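Long-range contacts in N-acetylglucosamine-6-phosphate deacetylase (Thermotoga maritima, PDB 1O12), which probably removes the acetyl group from N-acetylglucosamine 6-phosphate, using one divalent metal cation per subunit: residues 61-66 and 265-270; 68-73 and 92-97; 241-246 and 298-303; 83-88 and 306-311. All coordinates share one frame; numbering follows the deposited sequence.

Interaction 1. Residues 61-66 and 265-270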
loop_
_atom_site.group_PDB
_atom_site.type_symbol
_atom_site.label_atom_id
_atom_site.label_comp_id
_atom_site.label_asym_id
_atom_site.label_seq_id
_atom_site.Cartn_x
_atom_site.Cartn_y
_atom_site.Cartn_z
ATOM N N HIS A 61 -11.523 20.669 4.408
ATOM C CA HIS A 61 -10.177 21.201 4.563
ATOM C C HIS A 61 -9.832 22.250 3.519
ATOM O O HIS A 61 -9.318 21.912 2.455
ATOM C CB HIS A 61 -9.166 20.049 4.482
ATOM C CG HIS A 61 -7.814 20.398 5.005
ATOM N ND1 HIS A 61 -6.863 19.448 5.303
ATOM C CD2 HIS A 61 -7.246 21.596 5.287
ATOM C CE1 HIS A 61 -5.768 20.039 5.746
ATOM N NE2 HIS A 61 -5.975 21.342 5.748
ATOM N N ILE A 62 -10.119 23.515 3.824
ATOM C CA ILE A 62 -9.807 24.636 2.935
ATOM C C ILE A 62 -9.527 25.878 3.797
ATOM O O ILE A 62 -10.349 26.250 4.632
ATOM C CB ILE A 62 -10.977 24.934 1.928
ATOM C CG1 ILE A 62 -10.727 26.260 1.196
ATOM C CG2 ILE A 62 -12.305 24.966 2.636
ATOM C CD1 ILE A 62 -11.772 26.577 0.121
ATOM N N HIS A 63 -8.381 26.519 3.567
ATOM C CA HIS A 63 -7.958 27.707 4.318
ATOM C C HIS A 63 -8.570 29.012 3.806
ATOM O O HIS A 63 -9.018 29.852 4.574
ATOM C CB HIS A 63 -6.423 27.816 4.258
ATOM C CG HIS A 63 -5.722 26.577 4.709
ATOM N ND1 HIS A 63 -5.542 26.275 6.039
ATOM C CD2 HIS A 63 -5.269 25.503 4.015
ATOM C CE1 HIS A 63 -5.011 25.068 6.148
ATOM N NE2 HIS A 63 -4.839 24.577 4.934
ATOM N N GLY A 64 -8.566 29.164 2.485
ATOM C CA GLY A 64 -9.071 30.360 1.858
ATOM C C GLY A 64 -9.104 30.090 0.376
ATOM O O GLY A 64 -8.713 28.999 -0.063
ATOM N N VAL A 65 -9.586 31.063 -0.394
ATOM C CA VAL A 65 -9.682 30.920 -1.839
ATOM C C VAL A 65 -10.057 32.296 -2.418
ATOM O O VAL A 65 -10.776 33.054 -1.775
ATOM C CB VAL A 65 -10.754 29.824 -2.207
ATOM C CG1 VAL A 65 -12.126 30.210 -1.660
ATOM C CG2 VAL A 65 -10.829 29.640 -3.710
ATOM N N VAL A 66 -9.550 32.615 -3.615
ATOM C CA VAL A 66 -9.807 33.898 -4.311
ATOM C C VAL A 66 -9.725 35.169 -3.435
ATOM O O VAL A 66 -10.575 36.066 -3.516
ATOM C CB VAL A 66 -11.193 33.876 -5.065
ATOM C CG1 VAL A 66 -11.123 32.985 -6.294
ATOM C CG2 VAL A 66 -12.290 33.360 -4.148
ATOM N N VAL A 265 -10.361 16.612 -0.711
ATOM C CA VAL A 265 -10.137 17.824 0.057
ATOM C C VAL A 265 -9.425 18.822 -0.877
ATOM O O VAL A 265 -8.796 18.431 -1.865
ATOM C CB VAL A 265 -9.252 17.442 1.300
ATOM C CG1 VAL A 265 -8.094 18.342 1.430
ATOM C CG2 VAL A 265 -10.101 17.398 2.570
ATOM N N THR A 266 -9.492 20.103 -0.565
ATOM C CA THR A 266 -8.855 21.082 -1.411
ATOM C C THR A 266 -7.535 21.609 -0.822
ATOM O O THR A 266 -6.536 21.699 -1.541
ATOM C CB THR A 266 -9.873 22.230 -1.699
ATOM O OG1 THR A 266 -9.831 22.579 -3.085
ATOM C CG2 THR A 266 -9.620 23.434 -0.833
ATOM N N ASP A 267 -7.517 21.913 0.482
ATOM C CA ASP A 267 -6.336 22.449 1.170
ATOM C C ASP A 267 -5.934 23.726 0.441
ATOM O O ASP A 267 -4.775 24.129 0.415
ATOM C CB ASP A 267 -5.182 21.428 1.166
ATOM C CG ASP A 267 -3.996 21.827 2.107
ATOM O OD1 ASP A 267 -4.205 22.238 3.282
ATOM O OD2 ASP A 267 -2.829 21.697 1.668
ATOM N N SER A 268 -6.929 24.346 -0.161
ATOM C CA SER A 268 -6.772 25.570 -0.908
ATOM C C SER A 268 -6.422 26.760 -0.005
ATOM O O SER A 268 -6.788 26.806 1.178
ATOM C CB SER A 268 -8.088 25.837 -1.644
ATOM O OG SER A 268 -8.155 27.100 -2.259
ATOM N N ILE A 269 -5.690 27.718 -0.553
ATOM C CA ILE A 269 -5.373 28.917 0.212
ATOM C C ILE A 269 -5.952 30.128 -0.532
ATOM O O ILE A 269 -6.440 29.985 -1.653
ATOM C CB ILE A 269 -3.857 29.085 0.413
ATOM C CG1 ILE A 269 -3.148 29.197 -0.936
ATOM C CG2 ILE A 269 -3.334 27.922 1.235
ATOM C CD1 ILE A 269 -1.631 29.310 -0.815
ATOM N N SER A 270 -5.927 31.295 0.106
ATOM C CA SER A 270 -6.432 32.538 -0.483
ATOM C C SER A 270 -5.940 32.788 -1.915
ATOM O O SER A 270 -6.678 33.298 -2.749
ATOM C CB SER A 270 -6.024 33.723 0.393
ATOM O OG SER A 270 -4.610 33.756 0.559
#
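His63 and His61 both bring NE2 to OD1 of Asp267 at the mouth of an amidohydrolase TIM barrel, where the His-x-His pair of strand 61-65 meets the aspartate that follows strand 262-265. Among the side-chain polar contacts, His63 NE2 donates to Asp267 OD1 at 2.9 Å; the oxygen lies in the imidazole plane and is met on its anti side but well out of the carboxylate plane, ring and carboxylate being 69° apart. His61 NE2 is 3.2 Å from the same oxygen, but the angle is too poor for a bond. Its ring, with Asp267 CG over one face, bonds instead to Glu237 and to the iron ligand Glu127. Asp267 is the predicted proton donor or acceptor, so His63 probably orients it. An alanine at His63 would probably leave Asp267 OD1 without this donor and its carboxylate freer to turn.

Apolar packing comes mainly from the beta-branched Ile62, beside the uncertainly placed methyl of Thr266, and Val265, which sets CG2 on His61 CB.

In the backbone, Asp267 N donates to His61 O at 2.7 Å, while Ser268 O accepts from both His63 N and Gly64 N. Glycine suits position 64, since a CB there would press on Ser270 N. Small Ser268 has OG anti to its backbone N (chi1 171°), where it donates to Gly64 O, in the carbonyl plane, at 3.0 Å.

Interaction 2. Residues 68-73 and 92-97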
loop_
_atom_site.group_PDB
_atom_site.type_symbol
_atom_site.label_atom_id
_atom_site.label_comp_id
_atom_site.label_asym_id
_atom_site.label_seq_id
_atom_site.Cartn_x
_atom_site.Cartn_y
_atom_site.Cartn_z
ATOM N N ALA A 68 -9.964 35.321 -0.076
ATOM C CA ALA A 68 -10.546 35.162 1.268
ATOM C C ALA A 68 -9.801 34.138 2.118
ATOM O O ALA A 68 -9.437 33.077 1.624
ATOM C CB ALA A 68 -11.999 34.760 1.141
ATOM N N ASP A 69 -9.567 34.449 3.387
ATOM C CA ASP A 69 -8.871 33.525 4.280
ATOM C C ASP A 69 -9.735 33.274 5.494
ATOM O O ASP A 69 -10.635 34.047 5.817
ATOM C CB ASP A 69 -7.566 34.091 4.854
ATOM C CG ASP A 69 -6.838 35.006 3.912
ATOM O OD1 ASP A 69 -5.727 34.611 3.464
ATOM O OD2 ASP A 69 -7.358 36.125 3.638
ATOM N N THR A 70 -9.396 32.206 6.199
ATOM C CA THR A 70 -10.076 31.832 7.411
ATOM C C THR A 70 -9.447 32.663 8.547
ATOM O O THR A 70 -10.092 32.942 9.567
ATOM C CB THR A 70 -9.903 30.307 7.639
ATOM O OG1 THR A 70 -10.647 29.609 6.636
ATOM C CG2 THR A 70 -10.373 29.875 9.026
HETATM N N MSE A 71 -8.195 33.080 8.361
HETATM C CA MSE A 71 -7.529 33.875 9.384
HETATM C C MSE A 71 -8.182 35.257 9.547
HETATM O O MSE A 71 -8.166 35.833 10.637
HETATM C CB MSE A 71 -6.025 34.011 9.084
HETATM C CG MSE A 71 -5.224 32.698 9.218
HETATM SE SE MSE A 71 -5.677 31.489 10.755
HETATM C CE MSE A 71 -4.369 32.091 12.080
ATOM N N ASN A 72 -8.776 35.775 8.475
ATOM C CA ASN A 72 -9.451 37.072 8.518
ATOM C C ASN A 72 -10.972 36.892 8.592
ATOM O O ASN A 72 -11.726 37.856 8.595
ATOM C CB ASN A 72 -9.033 37.912 7.301
ATOM C CG ASN A 72 -7.512 38.238 7.305
ATOM O OD1 ASN A 72 -7.023 39.009 8.157
ATOM N ND2 ASN A 72 -6.766 37.638 6.371
ATOM N N CYS A 73 -11.399 35.634 8.650
ATOM C CA CYS A 73 -12.791 35.246 8.777
ATOM C C CYS A 73 -13.685 35.727 7.677
ATOM O O CYS A 73 -14.791 36.197 7.933
ATOM C CB CYS A 73 -13.344 35.719 10.106
ATOM S SG CYS A 73 -12.358 35.202 11.537
ATOM N N ALA A 92 -14.000 25.946 7.364
ATOM C CA ALA A 92 -12.973 26.979 7.260
ATOM C C ALA A 92 -11.862 26.446 8.153
ATOM O O ALA A 92 -12.038 26.275 9.338
ATOM C CB ALA A 92 -13.514 28.296 7.784
ATOM N N THR A 93 -10.716 26.174 7.563
ATOM C CA THR A 93 -9.597 25.569 8.263
ATOM C C THR A 93 -8.535 26.555 8.673
ATOM O O THR A 93 -8.133 27.414 7.898
ATOM C CB THR A 93 -8.974 24.470 7.361
ATOM O OG1 THR A 93 -10.042 23.709 6.776
ATOM C CG2 THR A 93 -8.060 23.532 8.158
ATOM N N THR A 94 -8.066 26.417 9.899
ATOM C CA THR A 94 -7.039 27.306 10.414
ATOM C C THR A 94 -5.670 26.671 10.251
ATOM O O THR A 94 -5.538 25.544 9.766
ATOM C CB THR A 94 -7.254 27.536 11.907
ATOM O OG1 THR A 94 -7.212 26.269 12.586
ATOM C CG2 THR A 94 -8.612 28.187 12.160
ATOM N N VAL A 95 -4.640 27.415 10.633
ATOM C CA VAL A 95 -3.285 26.880 10.631
ATOM C C VAL A 95 -2.825 27.078 12.085
ATOM O O VAL A 95 -3.584 27.611 12.885
ATOM C CB VAL A 95 -2.366 27.636 9.653
ATOM C CG1 VAL A 95 -2.749 27.292 8.237
ATOM C CG2 VAL A 95 -2.465 29.130 9.878
ATOM N N SER A 96 -1.624 26.633 12.445
ATOM C CA SER A 96 -1.148 26.833 13.815
ATOM C C SER A 96 -1.151 28.334 14.132
ATOM O O SER A 96 -0.732 29.171 13.317
ATOM C CB SER A 96 0.256 26.267 13.993
ATOM O OG SER A 96 0.226 24.856 13.912
ATOM N N THR A 97 -1.641 28.665 15.321
ATOM C CA THR A 97 -1.729 30.058 15.705
ATOM C C THR A 97 -1.902 30.224 17.218
ATOM O O THR A 97 -1.755 29.267 17.980
ATOM C CB THR A 97 -2.901 30.726 14.920
ATOM O OG1 THR A 97 -2.764 32.153 14.980
ATOM C CG2 THR A 97 -4.278 30.271 15.480
#
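Thr70 and Ala92 make the nearest backbone approach, with CA atoms 5.7 Å apart, where the chain turns after strand 68-69 beside the end of strand 87-93. That turn is marked by a weak bond from Cys73 N to Thr70 O and by Asn72 ND2, which donates to Asp69 OD2 from above the carboxylate plane.

Thr70 points into the contact and uses both branches. With OG1 anti to its carbonyl carbon (chi1 -69°), the hydroxyl lies 3.4 Å from Ala92 CB and is bonded outside the contact to His63 O. The methyl CG2 meets Thr94 CG2 at 4.0 Å, while CB sits 3.4 Å from Thr93 O. A threonine suits the place because it pairs a buried hydroxyl with an apolar branch, and Ala92 is small enough to let it come close. An alanine at Thr70 would probably leave His63 O without its hydroxyl partner and open a gap beside Ala92 and Thr94.

In the TIM barrel, strands 52-59 and 87-93 run parallel and helix 75-83 lies in the connection between them; the contact thus sets this connection against the loop at the C-terminal end of strand 87-93, the end where Thr93 lies near the iron ligand Glu127.

Met71, a selenomethionine, is long and flexible enough to reach farther along that loop. Its chain bends at chi2 (-40°), and SE then packs 4.1 Å from Val95 CG2. Beyond SE, CE meets Thr97 tip to tip, 3.3 Å from Thr97 OG1. Lys101 and Ile105 of helix 99-115 also touch the Met71 side chain.

Interaction 3. Residues 241-246 and 298-303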
loop_
_atom_site.group_PDB
_atom_site.type_symbol
_atom_site.label_atom_id
_atom_site.label_comp_id
_atom_site.label_asym_id
_atom_site.label_seq_id
_atom_site.Cartn_x
_atom_site.Cartn_y
_atom_site.Cartn_z
ATOM N N ASP A 241 -4.191 17.426 -6.789
ATOM C CA ASP A 241 -3.694 18.470 -7.649
ATOM C C ASP A 241 -2.525 18.024 -8.505
ATOM O O ASP A 241 -1.969 18.822 -9.255
ATOM C CB ASP A 241 -3.278 19.684 -6.818
ATOM C CG ASP A 241 -2.236 19.351 -5.777
ATOM O OD1 ASP A 241 -1.887 20.275 -5.012
ATOM O OD2 ASP A 241 -1.765 18.192 -5.710
ATOM N N GLY A 242 -2.155 16.757 -8.387
ATOM C CA GLY A 242 -1.049 16.232 -9.174
ATOM C C GLY A 242 0.316 16.565 -8.608
ATOM O O GLY A 242 1.326 16.054 -9.094
ATOM N N VAL A 243 0.342 17.417 -7.585
ATOM C CA VAL A 243 1.581 17.814 -6.938
ATOM C C VAL A 243 1.737 17.204 -5.531
ATOM O O VAL A 243 2.779 16.615 -5.233
ATOM C CB VAL A 243 1.657 19.348 -6.868
ATOM C CG1 VAL A 243 3.010 19.792 -6.327
ATOM C CG2 VAL A 243 1.403 19.916 -8.268
ATOM N N HIS A 244 0.726 17.359 -4.661
ATOM C CA HIS A 244 0.794 16.770 -3.316
ATOM C C HIS A 244 0.921 15.246 -3.414
ATOM O O HIS A 244 1.486 14.603 -2.526
ATOM C CB HIS A 244 -0.421 17.156 -2.488
ATOM C CG HIS A 244 -0.377 18.570 -1.996
ATOM N ND1 HIS A 244 -0.580 19.653 -2.827
ATOM C CD2 HIS A 244 -0.069 19.080 -0.781
ATOM C CE1 HIS A 244 -0.394 20.766 -2.146
ATOM N NE2 HIS A 244 -0.082 20.446 -0.904
ATOM N N LEU A 245 0.383 14.682 -4.492
ATOM C CA LEU A 245 0.505 13.256 -4.804
ATOM C C LEU A 245 0.597 13.171 -6.323
ATOM O O LEU A 245 -0.033 13.966 -7.041
ATOM C CB LEU A 245 -0.718 12.444 -4.416
ATOM C CG LEU A 245 -1.176 12.234 -2.992
ATOM C CD1 LEU A 245 -1.802 13.505 -2.475
ATOM C CD2 LEU A 245 -2.214 11.093 -3.008
ATOM N N SER A 246 1.362 12.218 -6.831
ATOM C CA SER A 246 1.426 12.085 -8.276
ATOM C C SER A 246 0.218 11.249 -8.673
ATOM O O SER A 246 -0.412 10.593 -7.828
ATOM C CB SER A 246 2.706 11.365 -8.700
ATOM O OG SER A 246 2.761 10.037 -8.192
ATOM N N GLY A 298 11.036 25.686 -0.427
ATOM C CA GLY A 298 10.488 24.648 -1.293
ATOM C C GLY A 298 9.277 23.864 -0.769
ATOM O O GLY A 298 8.574 23.221 -1.550
ATOM N N THR A 299 9.022 23.911 0.537
ATOM C CA THR A 299 7.896 23.182 1.125
ATOM C C THR A 299 6.547 23.575 0.534
ATOM O O THR A 299 6.246 24.764 0.413
ATOM C CB THR A 299 7.798 23.435 2.641
ATOM O OG1 THR A 299 9.063 23.161 3.249
ATOM C CG2 THR A 299 6.710 22.557 3.270
ATOM N N LEU A 300 5.728 22.588 0.177
ATOM C CA LEU A 300 4.404 22.913 -0.343
ATOM C C LEU A 300 3.669 23.676 0.757
ATOM O O LEU A 300 3.780 23.332 1.939
ATOM C CB LEU A 300 3.620 21.646 -0.695
ATOM C CG LEU A 300 4.103 20.908 -1.955
ATOM C CD1 LEU A 300 3.377 19.561 -2.047
ATOM C CD2 LEU A 300 3.886 21.771 -3.205
ATOM N N ALA A 301 2.948 24.724 0.369
ATOM C CA ALA A 301 2.193 25.534 1.317
ATOM C C ALA A 301 0.704 25.577 0.948
ATOM O O ALA A 301 0.175 26.655 0.678
ATOM C CB ALA A 301 2.756 26.946 1.347
ATOM N N GLY A 302 0.035 24.418 0.952
ATOM C CA GLY A 302 -1.375 24.362 0.594
ATOM C C GLY A 302 -1.496 24.110 -0.901
ATOM O O GLY A 302 -0.599 23.507 -1.484
ATOM N N SER A 303 -2.581 24.568 -1.524
ATOM C CA SER A 303 -2.771 24.397 -2.969
ATOM C C SER A 303 -3.643 25.512 -3.524
ATOM O O SER A 303 -4.149 26.359 -2.786
ATOM C CB SER A 303 -3.479 23.070 -3.288
ATOM O OG SER A 303 -4.897 23.207 -3.176
#
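Leu300 sets a methyl squarely on the imidazole of His244: CD1 stands over the centre of one face, 3.7 Å from the centroid and only 9° off the ring normal, a CH-pi contact. Leu300 CD2 meets Val243 CG1 at 3.8 Å, so one branched side chain serves both neighbours; Arg220 of the second subunit also packs on Val243. Gly302 O lies near the plane of the same ring, at its edge, although the model brings it too close for the spacing to be trusted.

Asp241 fixes the ring from its own side. OD1 accepts from His244 ND1 at 2.6 Å through its syn lone pair, while OD2 makes an Asx turn to Val243 N that His244 N extends to an Asx motif, which explains why a short carboxylate suits this position. Gly302, at phi 91°, adopts angles where a side chain would collide with the preceding carbonyl. His244, Leu300, Ala301 and Gly302 are predicted to bind substrate, consistent with a pocket wall made by two loops.

One loop joins strand 235-239 to helix 247-257, N-capped by Ser246; the other runs from strand 292-294, whose Val292 touches Leu300, toward helix 307-318.

Interaction 4. Residues 83-88 and 306-311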
loop_
_atom_site.group_PDB
_atom_site.type_symbol
_atom_site.label_atom_id
_atom_site.label_comp_id
_atom_site.label_asym_id
_atom_site.label_seq_id
_atom_site.Cartn_x
_atom_site.Cartn_y
_atom_site.Cartn_z
ATOM N N TYR A 83 -19.863 27.881 -3.900
ATOM C CA TYR A 83 -21.069 27.419 -4.560
ATOM C C TYR A 83 -20.775 27.199 -6.036
ATOM O O TYR A 83 -21.351 26.312 -6.667
ATOM C CB TYR A 83 -22.211 28.424 -4.371
ATOM C CG TYR A 83 -22.818 28.371 -2.977
ATOM C CD1 TYR A 83 -23.126 27.142 -2.376
ATOM C CD2 TYR A 83 -23.091 29.543 -2.249
ATOM C CE1 TYR A 83 -23.677 27.084 -1.097
ATOM C CE2 TYR A 83 -23.649 29.490 -0.965
ATOM C CZ TYR A 83 -23.929 28.262 -0.404
ATOM O OH TYR A 83 -24.437 28.184 0.852
ATOM N N SER A 84 -19.861 27.994 -6.586
ATOM C CA SER A 84 -19.480 27.860 -7.996
ATOM C C SER A 84 -18.610 26.629 -8.216
ATOM O O SER A 84 -18.212 26.351 -9.336
ATOM C CB SER A 84 -18.697 29.071 -8.472
ATOM O OG SER A 84 -17.416 29.105 -7.878
ATOM N N GLN A 85 -18.292 25.913 -7.144
ATOM C CA GLN A 85 -17.501 24.701 -7.258
ATOM C C GLN A 85 -18.387 23.532 -6.846
ATOM O O GLN A 85 -17.927 22.394 -6.730
ATOM C CB GLN A 85 -16.261 24.786 -6.361
ATOM C CG GLN A 85 -15.265 25.803 -6.824
ATOM C CD GLN A 85 -14.810 25.540 -8.240
ATOM O OE1 GLN A 85 -14.379 24.450 -8.554
ATOM N NE2 GLN A 85 -14.912 26.542 -9.105
ATOM N N GLY A 86 -19.669 23.837 -6.629
ATOM C CA GLY A 86 -20.636 22.826 -6.239
ATOM C C GLY A 86 -20.567 22.436 -4.773
ATOM O O GLY A 86 -21.270 21.517 -4.355
ATOM N N VAL A 87 -19.723 23.127 -3.998
ATOM C CA VAL A 87 -19.550 22.861 -2.568
ATOM C C VAL A 87 -20.683 23.458 -1.736
ATOM O O VAL A 87 -20.892 24.667 -1.729
ATOM C CB VAL A 87 -18.225 23.455 -2.036
ATOM C CG1 VAL A 87 -18.137 23.229 -0.529
ATOM C CG2 VAL A 87 -17.004 22.803 -2.756
ATOM N N THR A 88 -21.407 22.606 -1.029
ATOM C CA THR A 88 -22.509 23.054 -0.204
ATOM C C THR A 88 -22.280 22.901 1.318
ATOM O O THR A 88 -23.163 23.203 2.116
ATOM C CB THR A 88 -23.789 22.326 -0.605
ATOM O OG1 THR A 88 -23.557 20.916 -0.594
ATOM C CG2 THR A 88 -24.227 22.756 -1.984
ATOM N N PHE A 306 -9.165 24.007 -7.099
ATOM C CA PHE A 306 -10.592 24.291 -6.899
ATOM C C PHE A 306 -11.247 22.937 -6.651
ATOM O O PHE A 306 -10.859 21.948 -7.268
ATOM C CB PHE A 306 -11.237 24.942 -8.129
ATOM C CG PHE A 306 -10.915 26.405 -8.299
ATOM C CD1 PHE A 306 -10.402 27.157 -7.252
ATOM C CD2 PHE A 306 -11.156 27.047 -9.522
ATOM C CE1 PHE A 306 -10.136 28.517 -7.412
ATOM C CE2 PHE A 306 -10.887 28.414 -9.682
ATOM C CZ PHE A 306 -10.380 29.140 -8.628
ATOM N N PHE A 307 -12.232 22.871 -5.762
ATOM C CA PHE A 307 -12.835 21.584 -5.479
ATOM C C PHE A 307 -13.263 20.897 -6.760
ATOM O O PHE A 307 -13.014 19.705 -6.965
ATOM C CB PHE A 307 -14.024 21.706 -4.548
ATOM C CG PHE A 307 -14.360 20.411 -3.873
ATOM C CD1 PHE A 307 -15.155 19.466 -4.513
ATOM C CD2 PHE A 307 -13.796 20.096 -2.638
ATOM C CE1 PHE A 307 -15.372 18.221 -3.929
ATOM C CE2 PHE A 307 -14.000 18.865 -2.038
ATOM C CZ PHE A 307 -14.787 17.919 -2.680
ATOM N N SER A 308 -13.909 21.657 -7.627
ATOM C CA SER A 308 -14.372 21.130 -8.908
ATOM C C SER A 308 -13.262 20.420 -9.697
ATOM O O SER A 308 -13.509 19.388 -10.335
ATOM C CB SER A 308 -14.938 22.265 -9.750
ATOM O OG SER A 308 -15.572 21.751 -10.886
ATOM N N GLN A 309 -12.051 20.976 -9.660
ATOM C CA GLN A 309 -10.925 20.399 -10.376
ATOM C C GLN A 309 -10.487 19.129 -9.669
ATOM O O GLN A 309 -10.068 18.173 -10.305
ATOM C CB GLN A 309 -9.763 21.393 -10.446
ATOM C CG GLN A 309 -8.672 21.000 -11.459
ATOM C CD GLN A 309 -9.239 20.789 -12.863
ATOM O OE1 GLN A 309 -9.845 21.690 -13.436
ATOM N NE2 GLN A 309 -9.045 19.591 -13.414
ATOM N N ALA A 310 -10.610 19.129 -8.347
ATOM C CA ALA A 310 -10.262 17.980 -7.537
ATOM C C ALA A 310 -11.061 16.774 -8.013
ATOM O O ALA A 310 -10.510 15.692 -8.191
ATOM C CB ALA A 310 -10.566 18.255 -6.097
ATOM N N VAL A 311 -12.355 16.961 -8.232
ATOM C CA VAL A 311 -13.205 15.867 -8.671
ATOM C C VAL A 311 -12.810 15.349 -10.053
ATOM O O VAL A 311 -12.705 14.121 -10.272
ATOM C CB VAL A 311 -14.690 16.298 -8.672
ATOM C CG1 VAL A 311 -15.579 15.182 -9.222
ATOM C CG2 VAL A 311 -15.104 16.639 -7.250
#
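Gln85 lays its amide group against the ring of Phe306 at a slant, the two planes 44° apart, with NE2 coming to 3.8 Å from Phe306 CD2. The ring of Phe307 is met by Val87 instead: the methyl CG2 approaches Phe307 CG at 3.7 Å, and the two side chains cross at about a right angle. Each ring also has an aromatic neighbour beyond the contact, Phe81 for Phe306 and Phe57 of strand 52-59 for Phe307. Flat, apolar phenylalanines and a compact valine suit this largely buried ground between the start of strand 87-93 and the start of helix 307-318.

The polar link is made by Gln85. Its chain is bent at chi2 (-57°), which turns CD back, and OE1 accepts from Ser308 N, in the first turn of the helix, at 3.0 Å. The N-H...O angle of 135° is modest, and OE1 is modelled too near Ser308 CB, so the exact place of this oxygen is uncertain.

Phe306 stands at the N-cap position, and its O takes the first i to i+4 bond of the helix, from Ala310 N at 3.0 Å. In 83-88 a Schellman motif ends the preceding helix: Gly86 N donates to Tyr83 O, and Gly86 takes a positive phi that a glycine adopts readily.

First-turn helix N-H groups lack acceptors within their own helix; if OE1 is placed about right, a neutral glutamine carbonyl would answer one in a buried setting without bringing in a full charge, and the helix dipole would probably strengthen its hold.

How the interactions relate
From the N terminus, segment 61-66 comes first, and interaction 1 joins it to 265-270, closing a loop of 198 residues. Within that loop lies the whole of interaction 2, a short closure of 18 residues between 68-73 and 92-97. Interaction 4 opens at 83-88, before interaction 2 is complete, and ends at 306-311, so it crosses both 1 and 2. Interaction 3 runs from 241-246 to 298-303, crossing 1 but lying wholly within the span of 4. Interaction 1 stands in the middle: its Thr266 O meets Ser303 OG of interaction 3, and its Ile62 O meets Thr93 N of interaction 2. Together the four tie early barrel strands to late loops and helix 307-318.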